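Local coordinates for putative glycerophosphodiester phosphodiesterase (Galdieria sulphuraria, PDB 2O55), which is a putative member of the glycerophosphoryl diester phosphodiesterase family and folds as a TIM barrel, at residues I5-V10 against L236-I241; R13-E18 against L26-L31; E18-E23 against Y245-M250; N112-G117 against D145-H150; V164-L169 against G188-V193. One frame throughout, in Å; residues are numbered along the deposited sequence.

Contact 1. Residues I5-V10 against L236-I241; sequences IIPKIV and LQVDLI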
# COMPACT_ATOMS: atom_id res chain seq x y z
N ILE A 5 2.97 3.13 22.44
CA ILE A 5 3.38 2.84 21.05
C ILE A 5 3.50 4.11 20.20
O ILE A 5 2.50 4.78 19.93
CB ILE A 5 2.39 1.85 20.32
CG1 ILE A 5 2.16 0.55 21.11
CG2 ILE A 5 2.89 1.53 18.92
CD1 ILE A 5 1.23 -0.43 20.40
N ILE A 6 4.71 4.42 19.76
CA ILE A 6 4.89 5.45 18.73
C ILE A 6 4.72 4.76 17.36
O ILE A 6 5.48 3.85 17.01
CB ILE A 6 6.28 6.16 18.86
CG1 ILE A 6 6.51 6.68 20.28
CG2 ILE A 6 6.40 7.32 17.87
CD1 ILE A 6 7.97 6.46 20.81
N PRO A 7 3.73 5.21 16.56
CA PRO A 7 3.44 4.49 15.31
C PRO A 7 4.48 4.82 14.26
O PRO A 7 5.10 5.88 14.32
CB PRO A 7 2.07 5.04 14.89
CG PRO A 7 1.60 5.96 16.03
CD PRO A 7 2.87 6.38 16.72
N LYS A 8 4.68 3.93 13.30
CA LYS A 8 5.62 4.20 12.22
C LYS A 8 4.89 4.77 10.99
O LYS A 8 3.71 4.46 10.78
CB LYS A 8 6.39 2.93 11.86
CG LYS A 8 7.30 2.45 12.96
CD LYS A 8 7.76 1.05 12.72
CE LYS A 8 8.68 0.64 13.83
NZ LYS A 8 8.11 -0.60 14.46
N ILE A 9 5.58 5.58 10.19
CA ILE A 9 4.96 6.22 9.02
C ILE A 9 4.94 5.28 7.82
O ILE A 9 5.95 4.67 7.48
CB ILE A 9 5.70 7.50 8.55
CG1 ILE A 9 6.27 8.32 9.71
CG2 ILE A 9 4.82 8.34 7.66
CD1 ILE A 9 5.26 8.75 10.69
N VAL A 10 3.79 5.17 7.16
CA VAL A 10 3.74 4.57 5.83
C VAL A 10 3.46 5.67 4.81
O VAL A 10 2.42 6.34 4.89
CB VAL A 10 2.65 3.50 5.71
CG1 VAL A 10 2.72 2.90 4.34
CG2 VAL A 10 2.86 2.43 6.73
N LEU A 236 -5.45 6.25 19.93
CA LEU A 236 -5.82 4.91 19.50
C LEU A 236 -4.73 3.86 19.72
O LEU A 236 -5.04 2.69 19.91
CB LEU A 236 -6.14 4.92 18.02
CG LEU A 236 -7.45 5.56 17.61
CD1 LEU A 236 -7.46 5.72 16.10
CD2 LEU A 236 -8.59 4.69 18.09
N GLN A 237 -3.47 4.27 19.66
CA GLN A 237 -2.32 3.38 19.83
C GLN A 237 -2.13 2.39 18.66
O GLN A 237 -1.69 1.26 18.85
CB GLN A 237 -2.39 2.63 21.18
CG GLN A 237 -2.19 3.48 22.45
CD GLN A 237 -0.87 3.18 23.16
OE1 GLN A 237 0.22 3.56 22.68
NE2 GLN A 237 -0.95 2.50 24.32
N VAL A 238 -2.46 2.84 17.45
CA VAL A 238 -2.16 2.11 16.22
C VAL A 238 -0.66 1.91 16.04
O VAL A 238 0.14 2.64 16.64
CB VAL A 238 -2.70 2.85 14.98
CG1 VAL A 238 -4.18 3.11 15.16
CG2 VAL A 238 -1.96 4.17 14.76
N ASP A 239 -0.28 0.93 15.21
CA ASP A 239 1.12 0.60 14.94
C ASP A 239 1.71 1.38 13.78
O ASP A 239 2.89 1.74 13.79
CB ASP A 239 1.25 -0.90 14.69
CG ASP A 239 0.75 -1.71 15.87
OD1 ASP A 239 1.38 -1.64 16.97
OD2 ASP A 239 -0.28 -2.39 15.72
N LEU A 240 0.89 1.65 12.76
CA LEU A 240 1.37 2.34 11.57
C LEU A 240 0.29 3.31 11.13
O LEU A 240 -0.89 3.16 11.48
CB LEU A 240 1.74 1.36 10.45
CG LEU A 240 2.80 0.24 10.68
CD1 LEU A 240 2.21 -1.13 11.03
CD2 LEU A 240 3.65 0.09 9.48
N ILE A 241 0.71 4.34 10.40
CA ILE A 241 -0.22 5.30 9.85
C ILE A 241 0.11 5.52 8.40
O ILE A 241 1.21 5.98 8.06
CB ILE A 241 -0.16 6.64 10.55
CG1 ILE A 241 -0.48 6.45 12.04
CG2 ILE A 241 -1.12 7.62 9.83
CD1 ILE A 241 -0.42 7.68 12.85

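Contact 2. Residues R13-E18 against L26-L31; sequences RGVGKE and LRSFVL. With SO4 (sulfate ion), chain B.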
# COMPACT_ATOMS: atom_id res chain seq x y z
N ARG A 13 1.29 6.12 -1.33
CA ARG A 13 1.70 6.26 -2.73
C ARG A 13 3.03 7.01 -2.88
O ARG A 13 3.28 7.66 -3.89
CB ARG A 13 0.58 6.90 -3.55
CG ARG A 13 -0.70 6.10 -3.51
CD ARG A 13 -1.73 6.72 -4.39
NE ARG A 13 -3.07 6.41 -3.92
CZ ARG A 13 -4.17 7.07 -4.28
NH1 ARG A 13 -4.06 8.09 -5.12
NH2 ARG A 13 -5.36 6.72 -3.81
N GLY A 14 3.87 6.89 -1.85
CA GLY A 14 5.13 7.62 -1.75
C GLY A 14 5.02 8.81 -0.81
O GLY A 14 4.61 8.68 0.35
N VAL A 15 5.40 9.98 -1.30
CA VAL A 15 5.37 11.19 -0.50
C VAL A 15 3.94 11.66 -0.36
O VAL A 15 3.67 12.76 0.12
CB VAL A 15 6.17 12.32 -1.15
CG1 VAL A 15 7.62 11.90 -1.32
CG2 VAL A 15 5.54 12.72 -2.48
N GLY A 16 3.01 10.82 -0.79
CA GLY A 16 1.59 11.13 -0.62
C GLY A 16 1.21 12.44 -1.25
O GLY A 16 1.66 12.75 -2.36
N LYS A 17 0.40 13.22 -0.52
CA LYS A 17 -0.14 14.50 -1.02
C LYS A 17 0.79 15.69 -0.77
O LYS A 17 0.37 16.84 -0.93
CB LYS A 17 -1.55 14.76 -0.47
CG LYS A 17 -2.65 14.06 -1.26
CD LYS A 17 -4.00 14.13 -0.59
CE LYS A 17 -4.85 15.21 -1.18
NZ LYS A 17 -6.23 15.08 -0.65
N GLU A 18 2.03 15.44 -0.36
CA GLU A 18 2.99 16.54 -0.21
C GLU A 18 3.26 17.12 -1.62
O GLU A 18 2.99 16.46 -2.64
CB GLU A 18 4.29 16.09 0.47
CG GLU A 18 4.12 15.35 1.81
CD GLU A 18 3.98 16.24 3.06
OE1 GLU A 18 3.70 17.46 2.97
OE2 GLU A 18 4.15 15.69 4.17
N LEU A 26 8.65 6.91 -9.06
CA LEU A 26 9.96 6.59 -8.42
C LEU A 26 10.55 7.75 -7.62
O LEU A 26 11.09 7.54 -6.52
CB LEU A 26 10.99 6.12 -9.45
CG LEU A 26 10.73 4.76 -10.09
CD1 LEU A 26 11.49 4.63 -11.41
CD2 LEU A 26 11.08 3.63 -9.13
N ARG A 27 10.42 8.97 -8.15
CA ARG A 27 10.96 10.17 -7.51
C ARG A 27 10.30 10.36 -6.15
O ARG A 27 10.92 10.85 -5.21
CB ARG A 27 10.76 11.42 -8.37
CG ARG A 27 11.91 12.42 -8.28
CD ARG A 27 11.91 13.21 -6.98
NE ARG A 27 13.25 13.43 -6.44
CZ ARG A 27 13.78 14.63 -6.20
NH1 ARG A 27 13.09 15.73 -6.44
NH2 ARG A 27 15.01 14.71 -5.70
N SER A 28 9.04 9.95 -6.06
CA SER A 28 8.28 9.97 -4.83
C SER A 28 8.88 8.96 -3.84
O SER A 28 9.19 9.31 -2.71
CB SER A 28 6.80 9.69 -5.11
OG SER A 28 6.01 9.77 -3.94
N PHE A 29 9.06 7.72 -4.28
CA PHE A 29 9.60 6.66 -3.42
C PHE A 29 11.04 6.95 -3.02
O PHE A 29 11.40 6.81 -1.85
CB PHE A 29 9.48 5.28 -4.07
CG PHE A 29 8.07 4.91 -4.50
CD1 PHE A 29 6.99 5.00 -3.62
CD2 PHE A 29 7.83 4.43 -5.80
CE1 PHE A 29 5.68 4.66 -4.02
CE2 PHE A 29 6.53 4.07 -6.22
CZ PHE A 29 5.45 4.19 -5.31
N VAL A 30 11.87 7.38 -3.98
CA VAL A 30 13.25 7.76 -3.66
C VAL A 30 13.24 8.82 -2.57
O VAL A 30 13.93 8.68 -1.56
CB VAL A 30 14.07 8.27 -4.90
CG1 VAL A 30 15.48 8.71 -4.48
CG2 VAL A 30 14.15 7.21 -6.01
N LEU A 31 12.44 9.87 -2.76
CA LEU A 31 12.31 10.94 -1.78
C LEU A 31 11.95 10.43 -0.39
O LEU A 31 12.42 10.97 0.61
CB LEU A 31 11.33 12.04 -2.24
CG LEU A 31 11.81 13.10 -3.26
CD1 LEU A 31 10.80 14.22 -3.43
CD2 LEU A 31 13.18 13.68 -2.95
S SO4 B . -7.41 5.16 -1.40
O1 SO4 B . -8.09 5.12 -0.11
O2 SO4 B . -8.17 6.06 -2.24
O3 SO4 B . -6.10 5.75 -1.23
O4 SO4 B . -7.25 3.83 -2.00

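Contact 3. Residues E18-E23 against Y245-M250; sequences EGLAPE and YPFGLM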
# COMPACT_ATOMS: atom_id res chain seq x y z
N GLU A 18 2.03 15.44 -0.36
CA GLU A 18 2.99 16.54 -0.21
C GLU A 18 3.26 17.12 -1.62
O GLU A 18 2.99 16.46 -2.64
CB GLU A 18 4.29 16.09 0.47
CG GLU A 18 4.12 15.35 1.81
CD GLU A 18 3.98 16.24 3.06
OE1 GLU A 18 3.70 17.46 2.97
OE2 GLU A 18 4.15 15.69 4.17
N GLY A 19 3.77 18.34 -1.67
CA GLY A 19 4.06 18.95 -2.97
C GLY A 19 5.04 18.19 -3.88
O GLY A 19 4.80 18.06 -5.08
N LEU A 20 6.10 17.64 -3.30
CA LEU A 20 7.37 17.43 -3.99
C LEU A 20 7.43 16.49 -5.20
O LEU A 20 8.43 16.51 -5.95
CB LEU A 20 8.43 17.04 -2.96
CG LEU A 20 8.58 18.00 -1.77
CD1 LEU A 20 8.53 17.23 -0.45
CD2 LEU A 20 9.84 18.91 -1.89
N ALA A 21 6.40 15.66 -5.41
CA ALA A 21 6.40 14.69 -6.50
C ALA A 21 5.05 14.04 -6.72
O ALA A 21 4.24 13.96 -5.78
CB ALA A 21 7.46 13.61 -6.27
N PRO A 22 4.79 13.56 -7.96
CA PRO A 22 3.55 12.84 -8.33
C PRO A 22 3.41 11.47 -7.66
O PRO A 22 4.41 10.78 -7.44
CB PRO A 22 3.66 12.67 -9.85
CG PRO A 22 5.14 12.81 -10.16
CD PRO A 22 5.72 13.72 -9.10
N GLU A 23 2.18 11.09 -7.34
CA GLU A 23 1.88 9.82 -6.68
C GLU A 23 2.42 8.60 -7.46
O GLU A 23 2.47 8.62 -8.71
CB GLU A 23 0.36 9.70 -6.49
CG GLU A 23 -0.44 9.76 -7.81
CD GLU A 23 -1.91 9.43 -7.65
OE1 GLU A 23 -2.26 8.23 -7.55
OE2 GLU A 23 -2.71 10.38 -7.64
N TYR A 245 0.37 12.86 4.34
CA TYR A 245 1.41 13.84 4.62
C TYR A 245 2.49 13.28 5.53
O TYR A 245 2.60 13.69 6.68
CB TYR A 245 0.77 15.09 5.22
CG TYR A 245 -0.19 15.71 4.25
CD1 TYR A 245 -1.51 15.27 4.18
CD2 TYR A 245 0.25 16.71 3.35
CE1 TYR A 245 -2.39 15.83 3.27
CE2 TYR A 245 -0.61 17.28 2.44
CZ TYR A 245 -1.94 16.83 2.40
OH TYR A 245 -2.81 17.36 1.48
N PRO A 246 3.30 12.33 5.02
CA PRO A 246 4.34 11.70 5.85
C PRO A 246 5.35 12.68 6.50
O PRO A 246 5.74 12.50 7.67
CB PRO A 246 5.04 10.75 4.87
CG PRO A 246 4.63 11.18 3.50
CD PRO A 246 3.30 11.82 3.64
N PHE A 247 5.75 13.71 5.74
CA PHE A 247 6.71 14.69 6.23
C PHE A 247 6.11 15.50 7.39
O PHE A 247 6.79 15.78 8.39
CB PHE A 247 7.25 15.56 5.09
CG PHE A 247 7.88 14.76 3.96
CD1 PHE A 247 8.03 15.31 2.69
CD2 PHE A 247 8.32 13.43 4.17
CE1 PHE A 247 8.62 14.56 1.66
CE2 PHE A 247 8.90 12.67 3.14
CZ PHE A 247 9.04 13.24 1.89
N GLY A 248 4.82 15.84 7.27
CA GLY A 248 4.07 16.46 8.36
C GLY A 248 3.93 15.52 9.55
O GLY A 248 4.09 15.93 10.71
N LEU A 249 3.65 14.26 9.26
CA LEU A 249 3.52 13.24 10.28
C LEU A 249 4.84 13.05 11.01
O LEU A 249 4.85 13.01 12.24
CB LEU A 249 3.02 11.92 9.70
CG LEU A 249 2.79 10.75 10.67
CD1 LEU A 249 2.18 11.22 11.97
CD2 LEU A 249 1.89 9.70 10.07
N MSE A 250 5.94 12.94 10.26
CA MSE A 250 7.27 12.83 10.87
C MSE A 250 7.56 14.04 11.75
O MSE A 250 7.99 13.89 12.90
CB MSE A 250 8.33 12.73 9.80
CG MSE A 250 9.21 11.46 9.85
SE MSE A 250 9.85 10.74 11.61
CE MSE A 250 11.34 9.38 10.94

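Contact 4. Residues N112-G117 against D145-H150; sequences NLELKG and DYCSFH. With SO4 (sulfate ion), chain C.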
# COMPACT_ATOMS: atom_id res chain seq x y z
N ASN A 112 4.39 -1.69 1.61
CA ASN A 112 3.03 -2.20 1.54
C ASN A 112 2.50 -2.15 0.10
O ASN A 112 2.28 -1.08 -0.47
CB ASN A 112 2.12 -1.43 2.49
CG ASN A 112 2.55 -1.56 3.93
OD1 ASN A 112 3.21 -2.52 4.33
ND2 ASN A 112 2.18 -0.58 4.73
N LEU A 113 2.31 -3.33 -0.48
CA LEU A 113 1.79 -3.46 -1.82
C LEU A 113 0.29 -3.77 -1.79
O LEU A 113 -0.10 -4.84 -1.32
CB LEU A 113 2.53 -4.57 -2.54
CG LEU A 113 4.05 -4.49 -2.38
CD1 LEU A 113 4.71 -5.67 -3.05
CD2 LEU A 113 4.63 -3.20 -2.92
N GLU A 114 -0.54 -2.84 -2.27
CA GLU A 114 -1.96 -3.14 -2.47
C GLU A 114 -2.25 -3.77 -3.85
O GLU A 114 -1.90 -3.22 -4.91
CB GLU A 114 -2.89 -1.94 -2.19
CG GLU A 114 -4.37 -2.37 -2.27
CD GLU A 114 -5.39 -1.26 -1.99
OE1 GLU A 114 -5.00 -0.06 -1.93
OE2 GLU A 114 -6.60 -1.62 -1.83
N LEU A 115 -2.88 -4.94 -3.82
CA LEU A 115 -3.38 -5.54 -5.04
C LEU A 115 -4.67 -4.81 -5.46
O LEU A 115 -5.76 -5.16 -5.03
CB LEU A 115 -3.61 -7.04 -4.84
CG LEU A 115 -2.56 -7.90 -4.09
CD1 LEU A 115 -2.90 -9.39 -4.20
CD2 LEU A 115 -1.14 -7.63 -4.59
N LYS A 116 -4.50 -3.77 -6.27
CA LYS A 116 -5.61 -3.02 -6.83
C LYS A 116 -6.18 -3.82 -7.98
O LYS A 116 -5.58 -3.93 -9.06
CB LYS A 116 -5.17 -1.62 -7.26
CG LYS A 116 -5.35 -0.54 -6.20
CD LYS A 116 -6.71 0.11 -6.28
CE LYS A 116 -7.03 0.91 -5.02
NZ LYS A 116 -8.40 1.55 -5.11
N GLY A 117 -7.38 -4.34 -7.75
CA GLY A 117 -7.71 -5.66 -8.21
C GLY A 117 -8.98 -5.83 -8.96
O GLY A 117 -10.06 -5.99 -8.39
N ASP A 145 4.91 -6.57 2.38
CA ASP A 145 3.64 -6.95 2.96
C ASP A 145 2.53 -6.66 1.95
O ASP A 145 2.39 -5.53 1.49
CB ASP A 145 3.42 -6.12 4.21
CG ASP A 145 2.40 -6.73 5.13
OD1 ASP A 145 2.74 -6.92 6.33
OD2 ASP A 145 1.27 -7.04 4.67
N TYR A 146 1.76 -7.69 1.59
CA TYR A 146 0.72 -7.55 0.56
C TYR A 146 -0.63 -7.32 1.22
O TYR A 146 -0.97 -7.98 2.22
CB TYR A 146 0.61 -8.79 -0.32
CG TYR A 146 1.92 -9.40 -0.74
CD1 TYR A 146 2.53 -10.35 0.06
CD2 TYR A 146 2.54 -9.05 -1.96
CE1 TYR A 146 3.74 -10.93 -0.31
CE2 TYR A 146 3.76 -9.63 -2.35
CZ TYR A 146 4.35 -10.58 -1.51
OH TYR A 146 5.54 -11.19 -1.81
N CYS A 147 -1.41 -6.40 0.66
CA CYS A 147 -2.73 -6.13 1.20
C CYS A 147 -3.79 -5.89 0.13
O CYS A 147 -3.45 -5.67 -1.05
CB CYS A 147 -2.66 -4.95 2.15
SG CYS A 147 -2.19 -3.54 1.26
N SER A 148 -5.05 -5.95 0.55
CA SER A 148 -6.19 -5.82 -0.35
C SER A 148 -7.47 -5.62 0.43
O SER A 148 -7.56 -6.01 1.61
CB SER A 148 -6.30 -7.07 -1.21
OG SER A 148 -7.39 -6.96 -2.10
N PHE A 149 -8.45 -4.99 -0.22
CA PHE A 149 -9.82 -4.99 0.27
C PHE A 149 -10.48 -6.31 -0.00
O PHE A 149 -11.35 -6.73 0.75
CB PHE A 149 -10.62 -3.87 -0.37
CG PHE A 149 -10.26 -2.55 0.15
CD1 PHE A 149 -9.60 -1.64 -0.65
CD2 PHE A 149 -10.50 -2.23 1.48
CE1 PHE A 149 -9.24 -0.39 -0.15
CE2 PHE A 149 -10.12 -0.99 1.98
CZ PHE A 149 -9.50 -0.07 1.16
N HIS A 150 -10.04 -6.97 -1.07
CA HIS A 150 -10.56 -8.26 -1.46
C HIS A 150 -9.66 -9.40 -0.98
O HIS A 150 -8.63 -9.66 -1.57
CB HIS A 150 -10.70 -8.26 -2.97
CG HIS A 150 -11.26 -6.98 -3.49
ND1 HIS A 150 -12.60 -6.67 -3.45
CD2 HIS A 150 -10.64 -5.90 -4.05
CE1 HIS A 150 -12.79 -5.47 -3.97
NE2 HIS A 150 -11.62 -4.98 -4.34
S SO4 C . -9.67 -2.34 -5.31
O1 SO4 C . -11.11 -2.47 -5.06
O2 SO4 C . -9.43 -1.08 -6.00
O3 SO4 C . -8.94 -2.37 -4.04
O4 SO4 C . -9.23 -3.45 -6.15

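Contact 5. Residues V164-L169 against G188-V193; sequences VKITYL and GDANGV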
# COMPACT_ATOMS: atom_id res chain seq x y z
N VAL A 164 4.45 -15.59 2.90
CA VAL A 164 4.23 -14.20 2.54
C VAL A 164 3.53 -13.52 3.70
O VAL A 164 2.70 -14.13 4.38
CB VAL A 164 3.41 -14.01 1.26
CG1 VAL A 164 4.15 -14.57 0.08
CG2 VAL A 164 2.02 -14.61 1.39
N LYS A 165 3.91 -12.26 3.94
CA LYS A 165 3.21 -11.41 4.89
C LYS A 165 2.04 -10.64 4.24
O LYS A 165 2.19 -10.01 3.19
CB LYS A 165 4.18 -10.46 5.59
CG LYS A 165 5.26 -11.19 6.39
CD LYS A 165 5.37 -10.64 7.82
CE LYS A 165 5.05 -9.10 7.95
NZ LYS A 165 6.00 -8.12 7.28
N ILE A 166 0.87 -10.71 4.87
CA ILE A 166 -0.34 -10.08 4.35
C ILE A 166 -1.12 -9.30 5.42
O ILE A 166 -1.22 -9.70 6.59
CB ILE A 166 -1.25 -11.10 3.65
CG1 ILE A 166 -1.95 -12.01 4.65
CG2 ILE A 166 -0.45 -11.93 2.65
CD1 ILE A 166 -3.11 -12.74 4.07
N THR A 167 -1.65 -8.16 4.98
CA THR A 167 -2.48 -7.33 5.83
C THR A 167 -3.86 -7.28 5.20
O THR A 167 -4.00 -6.98 4.02
CB THR A 167 -1.91 -5.91 5.91
OG1 THR A 167 -0.58 -5.98 6.43
CG2 THR A 167 -2.76 -4.99 6.82
N TYR A 168 -4.88 -7.60 5.99
CA TYR A 168 -6.24 -7.50 5.52
C TYR A 168 -6.66 -6.04 5.64
O TYR A 168 -6.44 -5.41 6.69
CB TYR A 168 -7.14 -8.38 6.39
CG TYR A 168 -7.37 -9.80 5.90
CD1 TYR A 168 -6.44 -10.45 5.09
CD2 TYR A 168 -8.50 -10.52 6.31
CE1 TYR A 168 -6.65 -11.77 4.65
CE2 TYR A 168 -8.72 -11.84 5.90
CZ TYR A 168 -7.79 -12.46 5.05
OH TYR A 168 -8.02 -13.75 4.60
N LEU A 169 -7.23 -5.50 4.55
CA LEU A 169 -7.74 -4.13 4.51
C LEU A 169 -9.25 -4.10 4.73
O LEU A 169 -9.99 -4.78 4.01
CB LEU A 169 -7.44 -3.51 3.15
CG LEU A 169 -6.17 -2.71 2.92
CD1 LEU A 169 -5.92 -2.61 1.43
CD2 LEU A 169 -6.30 -1.32 3.49
N GLY A 188 -7.25 -16.29 7.88
CA GLY A 188 -6.63 -16.03 6.59
C GLY A 188 -5.13 -15.86 6.73
O GLY A 188 -4.45 -15.57 5.75
N ASP A 189 -4.63 -16.03 7.95
CA ASP A 189 -3.21 -16.01 8.23
C ASP A 189 -2.58 -14.67 7.91
O ASP A 189 -1.39 -14.59 7.55
CB ASP A 189 -2.50 -17.12 7.45
CG ASP A 189 -1.14 -17.44 8.00
OD1 ASP A 189 -0.91 -17.27 9.22
OD2 ASP A 189 -0.28 -17.90 7.21
N ALA A 190 -3.38 -13.61 8.03
CA ALA A 190 -2.87 -12.25 7.97
C ALA A 190 -2.12 -11.93 9.24
O ALA A 190 -2.50 -12.41 10.32
CB ALA A 190 -4.01 -11.27 7.79
N ASN A 191 -1.07 -11.12 9.15
CA ASN A 191 -0.38 -10.69 10.35
C ASN A 191 -0.84 -9.30 10.81
O ASN A 191 -0.57 -8.87 11.93
CB ASN A 191 1.14 -10.77 10.18
CG ASN A 191 1.70 -9.59 9.42
OD1 ASN A 191 1.31 -9.30 8.28
ND2 ASN A 191 2.64 -8.88 10.05
N GLY A 192 -1.54 -8.59 9.94
CA GLY A 192 -2.03 -7.27 10.30
C GLY A 192 -3.40 -6.96 9.74
O GLY A 192 -3.87 -7.65 8.84
N VAL A 193 -4.02 -5.92 10.29
CA VAL A 193 -5.25 -5.32 9.78
C VAL A 193 -5.03 -3.84 9.50
O VAL A 193 -4.15 -3.19 10.11
CB VAL A 193 -6.47 -5.42 10.76
CG1 VAL A 193 -6.93 -6.85 10.94
CG2 VAL A 193 -6.15 -4.79 12.11

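Contact 1. Residues I5-V10 against L236-I241
K8 and I9 run parallel to L240 and I241, and three backbone hydrogen bonds join the two segments: K8 N to D239 O, I241 N to K8 O and V10 N to I241 O. The first two alternate about K8, whose carbonyl also takes a CA-H...O contact from L240 CA at 3.3 Å. Before the strands begin, the pairing passes to a side chain. Q237, the first residue beyond its helix and of positive phi, bends at chi2 (-111°), which turns CD toward I5, and I5 N donates to OE1 at 2.8 Å in the plane of the amide carbonyl. From I5 itself, CD1 lies 3.6 Å from D239 OD1, while the other carboxylate oxygen of D239 is bonded to V215 N and H209 NE2. P7 presses its ring on the opposite segment, with CB 3.5 Å from V238 O. The same P7 CB is 4.1 Å from V238 CG2. P7 and I241 lie side by side and point the same way, P7 CG coming 4.1 Å from I241 CD1. On the face that carries K8 and L240, V10 CG2 touches L240 CD2 at 3.7 Å. Helix 246-253 packs through L249 on both I9 and I241, while strands 39-46 and 214-218 flank the pair within the same sheet.

Contact 2. Residues R13-E18 against L26-L31
S28 reaches from its helix into the loop R13-E18, and its short side chain carries the polar part of the contact. CB stays 4.1 Å from V15 N. With OG anti to the backbone N (chi1 -177°), the hydroxyl oxygen is set against the loop backbone: V15 N donates to OG at 2.7 Å and nearly straight, 165° at the hydrogen, and OG gives a weak, long bond of 3.5 Å to R13 O. The CA of G14 lies between these two partners, 3.2 Å from OG, at a residue that has no side chain. The segment belongs to the loop that follows strand 8-12 at the C-terminal end of the barrel strand, the end where TIM barrels carry their sites, and it folds on through a type II' turn from V15 to E18. Apolar packing borders the hydroxyl where V15 CG1 meets L31 CB at 3.8 Å. The F29 ring lies obliquely against the R13-G14 peptide. R13 leaves in another direction, its chain extended from CG to NE, and NH2 binds O3 of a sulfate ion at 2.9 Å, the ion lying at the edge of the guanidinium. That sulfate, probably from the crystallisation liquor, is also held by W218 and H56, while R13 NH1 makes a salt bridge to E23.

Contact 3. Residues E18-E23 against Y245-M250
E18 and Y245 bring the two backbones together, their CA atoms 5.8 Å apart, where the loop E18-E23 passes the first turn of helix 246-253 with Y245 in its N-cap position. The E18 chain bends at chi2 (-85°), which swings CD toward the helix start. There OE2 takes the backbone N-H of G248 at 3.2 Å, nearly in line with its own C-O bond, and a weak second bond from F247 N at 3.0 Å. The other oxygen, OE1, lies 3.6 Å from Y245 CD2, at the edge of that ring and near its plane, with carboxylate and ring 83° apart. Toward F247 the carboxylate is almost parallel to the ring, 19° between planes, although OE2 approaches it obliquely. E18 also slides past P246 in the opposite direction, CG at 4.1 Å from P246 CD. Beyond, L20 adds an apolar touch, its CD1 meeting the edge of the F247 ring at CE1, 3.4 Å away. Y245 OH is held by D224, outside both segments. A carboxylate receiving the N-H groups of a helix's first turn is a favourable match of charge with the helix end, and would probably lower the pKa of E18.

Contact 4. Residues N112-G117 against D145-H150
N112 begins opposite D145, their side chains alongside each other on one face of the sheet with flat groups 84° apart; D145 OD2 is hydrogen-bonded to T167 OG1, outside both segments. L113 follows with its N bonded to D145 O at 3.0 Å, and its carbonyl receives C147 N at 2.8 Å. On the other face the L113 side chain runs beside Y146, CD1 coming to 4.1 Å from CE2. Strands 110-115 and 144-148 are parallel neighbours of the TIM barrel, linked by helix 127-136 in a beta-alpha-beta unit, and their segments 112-115 and 145-148 cross at -34°. E114 CB lies 3.9 Å from C147 SG. With CG anti to the backbone N (chi1 -174°) and the chain extended beyond it, the carboxylate is carried out to F149, whose ring OE2 meets obliquely. L115 N closes the ladder on C147 O at 2.9 Å. L115 centres an inverse gamma turn, and K116 NZ and G117 N bind a sulfate ion, probably from the crystallisation liquor, G117 N to O4 at 2.6 Å. H150 NE2 binds sulfate O1 at 2.7 Å, while F149 CB stands over the centre of the H150 imidazole. H150 N donates to S148 OG, an ST turn.

Contact 5. Residues V164-L169 against G188-V193
I166 and A190 meet through a rotamer that places I166 CG1 between the backbone N and the carbonyl carbon (chi1 73°), putting it 3.5 Å from A190 CA and 3.8 Å from A190 CB. The branch continues to CD1, which comes to 3.6 Å from G188 O. Y168 reaches the same methyl from farther along the strand: a chi1 of -92° places CG and a chi2 of 25° turns the ring, with CD1 then 3.7 Å from A190 CB, approaching obliquely, and the hydroxyl OH extends to G188 CA, 3.3 Å away, at a residue without a side chain. The imidazole of H151, outside both segments, stacks on the Y168 ring. Backbone bonds join the strands: N191 N donates to I166 O at 2.9 Å, and Y168 N to G192 O at 3.0 Å. T167 pairs with G192 and V193 with Y168 in parallel register. The T167 methyl, CG2, lies 3.5 Å from G192 O, while its hydroxyl binds D145 of the neighbouring strand. K165, bent repeatedly along its chain, lays CE across the N191 side chain. Just before the pairing, D189 closes helix 181-187 in a Schellman motif, and the contact joins the two parallel strands of a beta-alpha-beta unit, strand 165-169, helix 181-187, strand 192-196, the repeat that builds a TIM barrel.

In the fold
Three of the contacts belong to the barrel wall, and two set the loop after strand 8-12 against a helix. Contacts 1, 4 and 5 are partly buried; they pair parallel strands of one sheet and are carried by backbone hydrogen bonds with apolar side chains between. Contact 4 lies nearest the chain centre, and contact 5 touches it through D145 and T167. Contacts 2 and 3 share E18. Contact 2 is buried and relies on one hydroxyl, whereas contact 3 lies at the surface and sets a carboxylate against a helix start. Contact 3 also meets contact 1 through L249, so helix 246-253 joins sheet and loop. Each of contacts 2 and 4 holds its own sulfate ion.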